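Local coordinates for ATP-dependent Clp protease proteolytic subunit (Listeria monocytogenes, PDB 4JCQ), which belongs to the S14 serine peptidases, assembles into stacked heptameric rings around a chamber and probably cleaves proteins in an ATP-dependent process, at the interface of chains A and B. Sequence-based numbering; all coordinates share one arbitrary frame. Chains: chain A/B, ATP-dependent Clp protease proteolytic subunit.

Contacts 1 and 2 are patches of one interface between neighbouring subunits of the heptameric ring, and the centres of their C-alpha atoms lie about 13 Å apart. Chain A supplies helices 32-48 and 64-76 to both, and chain B supplies strand 53-59. A:Thr69 and A:Phe76 are seven residues, about two helical turns, apart, so the same helix face carries polar contact 1 and the largely apolar, salt-bridged contact 2. Along the strand, B:Asn58 serves the first and B:Phe56 the second. The centre of contact 1 is about 13 Å from A:Ser91, the likely nucleophile, and that of contact 2 about 22 Å from B:Ser91.

Contact 1: the interface of chains A and B. Residues chain A 32, 65-66, 68-69; chain B 58, 86-87.
The start of helix 32-48 and the N-terminal half of helix 64-76 of chain A meet strands 53-59 and 81-86 of chain B, together with B:Gly87, the loop residue that separates strand 81-86 from strand 88-90. At the middle of this polar patch, B:Asn58 is held through both ends of its side-chain amide. Its oxygen OD1 accepts a hydrogen bond of 3.1 Å from NE2 of A:Gln32, whose amide is turned 71° against that of B:Asn58. The acceptor lies in the plane of the glutamine amide, while the donor stands above the asparagine carbonyl plane and does not point at a lone pair. The extended chain of A:Gln32 beyond CG carries its amide to this position. On the other side of B:Asn58, ND2 donates to the hydroxyl OG1 of A:Thr69 at 2.7 Å, with the hydroxyl tilted from the amide plane; a weak bond of 3.3 Å also joins ND2 to the backbone oxygen O of A:Glu65.

A:Thr69 links both strands of chain B. The hydroxyl OG1 of A:Thr69 also pairs with the hydroxyl OG1 of B:Thr86 at 2.7 Å, although the donor of this bond is not settled. B:Thr86 places its hydroxyl opposite the backbone nitrogen (chi1 176°), with its methyl facing that of A:Thr69 (CG2 to CG2, 4.0 Å). The threonine side chains meet nearly at right angles.

B:Gly87 comes close to the helix through its backbone, with CA 3.5 Å from O of A:Glu65. A water molecule bridges the carbonyl oxygen of B:Gly87 and the carboxylate oxygen OD1 of A:Asp68, a separate polar link one residue before A:Thr69. The patch thus joins the N-terminal parts of two helices of one subunit to the strand ends of its neighbour, contributing directional bonds to assembly of the heptameric ring.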
ATOM      1  N   GLN A  32      16.807 -10.380  -6.330  1.00 24.66           N
ATOM      2  CA  GLN A  32      16.061 -11.581  -5.941  1.00 26.51           C
ATOM      3  C   GLN A  32      14.546 -11.412  -6.098  1.00 25.20           C
ATOM      4  O   GLN A  32      13.843 -12.365  -6.446  1.00 25.84           O
ATOM      5  CB  GLN A  32      16.434 -12.016  -4.517  1.00 31.28           C
ATOM      6  CG  GLN A  32      17.771 -12.746  -4.435  1.00 35.98           C
ATOM      7  CD  GLN A  32      18.274 -12.934  -3.014  1.00 38.63           C
ATOM      8  OE1 GLN A  32      18.179 -12.030  -2.179  1.00 39.90           O
ATOM      9  NE2 GLN A  32      18.828 -14.112  -2.735  1.00 37.00           N
ATOM     10  N   GLU A  65      23.706 -13.709  -8.353  1.00 23.88           N
ATOM     11  CA  GLU A  65      22.924 -14.897  -8.002  1.00 25.53           C
ATOM     12  C   GLU A  65      21.492 -14.841  -8.544  1.00 24.09           C
ATOM     13  O   GLU A  65      20.910 -15.872  -8.890  1.00 23.54           O
ATOM     14  CB  GLU A  65      22.937 -15.141  -6.482  1.00 28.72           C
ATOM     15  CG  GLU A  65      22.121 -14.161  -5.642  1.00 30.91           C
ATOM     16  CD  GLU A  65      22.810 -12.825  -5.396  1.00 32.81           C
ATOM     17  OE1 GLU A  65      23.988 -12.651  -5.781  1.00 32.84           O
ATOM     18  OE2 GLU A  65      22.161 -11.936  -4.807  1.00 33.95           O
ATOM     19  N   ALA A  66      20.939 -13.632  -8.616  1.00 23.02           N
ATOM     20  CA  ALA A  66      19.624 -13.413  -9.208  1.00 21.58           C
ATOM     21  C   ALA A  66      19.674 -13.603 -10.722  1.00 21.34           C
ATOM     22  O   ALA A  66      18.753 -14.166 -11.312  1.00 21.61           O
ATOM     23  CB  ALA A  66      19.113 -12.025  -8.861  1.00 21.31           C
ATOM     24  N   ASP A  68      21.874 -15.514 -12.261  1.00 22.65           N
ATOM     25  CA  ASP A  68      22.087 -16.955 -12.428  1.00 23.57           C
ATOM     26  C   ASP A  68      20.775 -17.736 -12.409  1.00 23.19           C
ATOM     27  O   ASP A  68      20.572 -18.639 -13.225  1.00 24.53           O
ATOM     28  CB  ASP A  68      23.036 -17.485 -11.346  1.00 25.34           C
ATOM     29  CG  ASP A  68      24.482 -17.066 -11.570  1.00 28.36           C
ATOM     30  OD1 ASP A  68      25.245 -17.014 -10.582  1.00 31.14           O
ATOM     31  OD2 ASP A  68      24.862 -16.790 -12.730  1.00 31.64           O
ATOM     32  N   THR A  69      19.891 -17.382 -11.478  1.00 23.11           N
ATOM     33  CA  THR A  69      18.579 -18.019 -11.360  1.00 23.00           C
ATOM     34  C   THR A  69      17.729 -17.804 -12.613  1.00 22.27           C
ATOM     35  O   THR A  69      17.179 -18.761 -13.159  1.00 23.44           O
ATOM     36  CB  THR A  69      17.827 -17.553 -10.090  1.00 22.78           C
ATOM     37  OG1 THR A  69      18.481 -18.087  -8.934  1.00 23.85           O
ATOM     38  CG2 THR A  69      16.381 -18.039 -10.089  1.00 23.16           C
TER
ATOM     39  N   ASN B  58      16.700 -19.901  -3.529  1.00 22.39           N
ATOM     40  CA  ASN B  58      17.784 -18.952  -3.751  1.00 22.11           C
ATOM     41  C   ASN B  58      17.897 -18.082  -2.502  1.00 21.55           C
ATOM     42  O   ASN B  58      17.187 -17.085  -2.367  1.00 21.03           O
ATOM     43  CB  ASN B  58      17.502 -18.089  -4.994  1.00 22.39           C
ATOM     44  CG  ASN B  58      18.633 -17.118  -5.319  1.00 23.09           C
ATOM     45  OD1 ASN B  58      19.350 -16.652  -4.434  1.00 25.14           O
ATOM     46  ND2 ASN B  58      18.784 -16.800  -6.597  1.00 23.61           N
ATOM     47  N   THR B  86      19.209 -22.851  -6.584  1.00 21.85           N
ATOM     48  CA  THR B  86      19.467 -21.940  -7.698  1.00 23.05           C
ATOM     49  C   THR B  86      20.092 -20.625  -7.226  1.00 23.14           C
ATOM     50  O   THR B  86      19.646 -20.040  -6.241  1.00 22.64           O
ATOM     51  CB  THR B  86      18.193 -21.693  -8.549  1.00 24.11           C
ATOM     52  OG1 THR B  86      18.472 -20.725  -9.564  1.00 25.80           O
ATOM     53  CG2 THR B  86      17.013 -21.213  -7.693  1.00 24.24           C
ATOM     54  N   GLY B  87      21.131 -20.175  -7.929  1.00 23.25           N
ATOM     55  CA  GLY B  87      21.834 -18.941  -7.570  1.00 23.47           C
ATOM     56  C   GLY B  87      22.797 -19.175  -6.424  1.00 22.98           C
ATOM     57  O   GLY B  87      23.979 -19.434  -6.642  1.00 24.00           O
TER
HETATM   58  O   HOH W   1      25.812 -18.300  -8.311  1.00 33.34           O

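Contact 2: the interface of chains A and B. Residues chain A 43, 46, 76; chain B 56, 108, 183, 185-186, 189.
The C-terminal parts of helices 64-76 and 32-48 in chain A face a chain B pocket lined by strands 53-59 and 105-108 and by the C-terminal segment with its 3-10 helix 186-189. With CG opposite the backbone nitrogen (chi1 179°), the phenyl ring of A:Phe76 points off the helix into this pocket, and 110 Å² of the residue is hidden by the partner. CE1 of A:Phe76 meets the methyl CD1 of B:Ile183 at 3.7 Å, while CD1 of B:Leu108 lies against CD1 of the ring. CD2 of B:Leu189 approaches the ring edge in its plane, 3.8 Å from CZ of A:Phe76. B:Phe56 in turn receives CE2 of A:Phe76 at its own ring edge.

B:Arg186 combines this apolar contact with a charged one. CE2 of A:Phe76 sits over one face of the guanidinium, near the edge of the group, with the two planes inclined at 45°. CG of B:Arg186 lies over the rim of one face of the A:Phe76 ring, and the bend at chi2 beyond it turns the rest of the chain toward A:Glu46. B:Arg186 forms a salt bridge with the A:Glu46 carboxylate through two nitrogens: NE to OE2 at 3.0 Å and NH2 to OE1 at 3.0 Å. OE2 is approached on its syn side but out of the carboxylate plane, and OE1 is met from above that plane; the two flat groups are twisted by 51°. The extended side chain of A:Glu46 reaches across from helix 32-48, where its neighbour A:Leu43 places the methyl CD2 3.4 Å from NH2 of B:Arg186.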
ATOM      1  N   LEU A  43       7.222 -20.090 -15.025  1.00 31.37           N
ATOM      2  CA  LEU A  43       6.594 -21.338 -14.587  1.00 33.83           C
ATOM      3  C   LEU A  43       5.104 -21.372 -14.922  1.00 34.28           C
ATOM      4  O   LEU A  43       4.574 -22.416 -15.304  1.00 33.14           O
ATOM      5  CB  LEU A  43       6.815 -21.566 -13.088  1.00 33.27           C
ATOM      6  CG  LEU A  43       8.230 -21.951 -12.635  1.00 34.42           C
ATOM      7  CD1 LEU A  43       8.393 -21.740 -11.138  1.00 33.25           C
ATOM      8  CD2 LEU A  43       8.576 -23.384 -13.021  1.00 35.90           C
ATOM      9  N   GLU A  46       4.809 -21.837 -18.731  1.00 37.00           N
ATOM     10  CA  GLU A  46       5.156 -23.228 -19.021  1.00 39.26           C
ATOM     11  C   GLU A  46       3.985 -24.174 -18.748  1.00 41.23           C
ATOM     12  O   GLU A  46       3.720 -25.083 -19.537  1.00 42.47           O
ATOM     13  CB  GLU A  46       6.384 -23.662 -18.213  1.00 38.38           C
ATOM     14  CG  GLU A  46       6.775 -25.119 -18.419  1.00 40.41           C
ATOM     15  CD  GLU A  46       7.905 -25.578 -17.520  1.00 39.82           C
ATOM     16  OE1 GLU A  46       7.959 -25.162 -16.342  1.00 40.87           O
ATOM     17  OE2 GLU A  46       8.737 -26.375 -17.998  1.00 38.52           O
ATOM     18  N   PHE A  76      15.758 -24.035 -18.117  1.00 32.30           N
ATOM     19  CA  PHE A  76      15.073 -25.129 -17.420  1.00 34.96           C
ATOM     20  C   PHE A  76      13.697 -25.454 -18.003  1.00 35.34           C
ATOM     21  O   PHE A  76      13.370 -26.624 -18.215  1.00 35.77           O
ATOM     22  CB  PHE A  76      14.965 -24.829 -15.918  1.00 35.13           C
ATOM     23  CG  PHE A  76      14.250 -25.892 -15.129  1.00 38.61           C
ATOM     24  CD1 PHE A  76      14.889 -27.085 -14.800  1.00 40.34           C
ATOM     25  CD2 PHE A  76      12.939 -25.697 -14.702  1.00 39.23           C
ATOM     26  CE1 PHE A  76      14.231 -28.064 -14.070  1.00 42.53           C
ATOM     27  CE2 PHE A  76      12.277 -26.673 -13.972  1.00 41.61           C
ATOM     28  CZ  PHE A  76      12.924 -27.857 -13.655  1.00 43.77           C
TER
ATOM     29  N   PHE B  56      11.976 -24.169  -5.166  1.00 19.71           N
ATOM     30  CA  PHE B  56      13.180 -23.525  -5.691  1.00 19.45           C
ATOM     31  C   PHE B  56      13.745 -22.599  -4.619  1.00 19.27           C
ATOM     32  O   PHE B  56      13.039 -21.718  -4.121  1.00 19.88           O
ATOM     33  CB  PHE B  56      12.879 -22.738  -6.972  1.00 19.62           C
ATOM     34  CG  PHE B  56      12.538 -23.602  -8.159  1.00 20.74           C
ATOM     35  CD1 PHE B  56      11.231 -24.026  -8.379  1.00 21.95           C
ATOM     36  CD2 PHE B  56      13.524 -23.980  -9.067  1.00 21.02           C
ATOM     37  CE1 PHE B  56      10.915 -24.819  -9.474  1.00 23.32           C
ATOM     38  CE2 PHE B  56      13.214 -24.772 -10.165  1.00 21.71           C
ATOM     39  CZ  PHE B  56      11.907 -25.193 -10.368  1.00 22.02           C
ATOM     40  N   LEU B 108      20.220 -26.434 -10.072  1.00 19.40           N
ATOM     41  CA  LEU B 108      20.481 -25.809 -11.359  1.00 19.84           C
ATOM     42  C   LEU B 108      21.992 -25.545 -11.453  1.00 19.71           C
ATOM     43  O   LEU B 108      22.653 -25.413 -10.420  1.00 20.35           O
ATOM     44  CB  LEU B 108      19.652 -24.525 -11.499  1.00 19.80           C
ATOM     45  CG  LEU B 108      18.288 -24.589 -12.214  1.00 20.54           C
ATOM     46  CD1 LEU B 108      17.643 -25.973 -12.240  1.00 20.63           C
ATOM     47  CD2 LEU B 108      17.318 -23.558 -11.654  1.00 20.08           C
ATOM     48  N   ILE B 183      20.752 -30.632 -12.623  1.00 29.37           N
ATOM     49  CA  ILE B 183      19.832 -30.639 -13.760  1.00 31.08           C
ATOM     50  C   ILE B 183      19.837 -29.310 -14.516  1.00 31.18           C
ATOM     51  O   ILE B 183      20.003 -28.245 -13.917  1.00 28.93           O
ATOM     52  CB  ILE B 183      18.387 -31.009 -13.341  1.00 32.81           C
ATOM     53  CG1 ILE B 183      17.896 -30.107 -12.198  1.00 32.44           C
ATOM     54  CG2 ILE B 183      18.309 -32.483 -12.955  1.00 35.05           C
ATOM     55  CD1 ILE B 183      16.399 -30.144 -11.970  1.00 34.46           C
ATOM     56  N   ASN B 185      17.520 -29.117 -17.514  1.00 39.28           N
ATOM     57  CA  ASN B 185      16.203 -29.099 -18.150  1.00 44.12           C
ATOM     58  C   ASN B 185      15.118 -29.777 -17.311  1.00 48.99           C
ATOM     59  O   ASN B 185      15.406 -30.362 -16.262  1.00 48.53           O
ATOM     60  CB  ASN B 185      16.277 -29.747 -19.538  1.00 47.57           C
ATOM     61  CG  ASN B 185      17.225 -29.022 -20.474  1.00 49.52           C
ATOM     62  OD1 ASN B 185      18.233 -29.582 -20.906  1.00 53.90           O
ATOM     63  ND2 ASN B 185      16.911 -27.770 -20.791  1.00 50.34           N
ATOM     64  N   ARG B 186      13.877 -29.692 -17.790  1.00 53.29           N
ATOM     65  CA  ARG B 186      12.709 -30.266 -17.113  1.00 59.10           C
ATOM     66  C   ARG B 186      12.747 -31.783 -16.959  1.00 64.01           C
ATOM     67  O   ARG B 186      12.337 -32.313 -15.923  1.00 68.21           O
ATOM     68  CB  ARG B 186      11.422 -29.864 -17.841  1.00 58.39           C
ATOM     69  CG  ARG B 186      10.720 -28.655 -17.254  1.00 52.41           C
ATOM     70  CD  ARG B 186       9.917 -29.023 -16.017  1.00 50.32           C
ATOM     71  NE  ARG B 186       9.279 -27.852 -15.419  1.00 45.87           N
ATOM     72  CZ  ARG B 186       8.789 -27.807 -14.184  1.00 44.47           C
ATOM     73  NH1 ARG B 186       8.859 -28.868 -13.389  1.00 43.97           N
ATOM     74  NH2 ARG B 186       8.231 -26.692 -13.739  1.00 41.86           N
ATOM     75  N   LEU B 189      14.082 -33.569 -13.857  1.00 79.02           N
ATOM     76  CA  LEU B 189      13.263 -33.522 -12.646  1.00 81.09           C
ATOM     77  C   LEU B 189      12.069 -34.484 -12.753  1.00 92.19           C
ATOM     78  O   LEU B 189      10.990 -34.219 -12.215  1.00 96.06           O
ATOM     79  CB  LEU B 189      12.792 -32.081 -12.392  1.00 73.70           C
ATOM     80  CG  LEU B 189      12.228 -31.670 -11.025  1.00 63.52           C
ATOM     81  CD1 LEU B 189      13.321 -31.599  -9.970  1.00 48.88           C
ATOM     82  CD2 LEU B 189      11.504 -30.335 -11.126  1.00 58.51           C
TER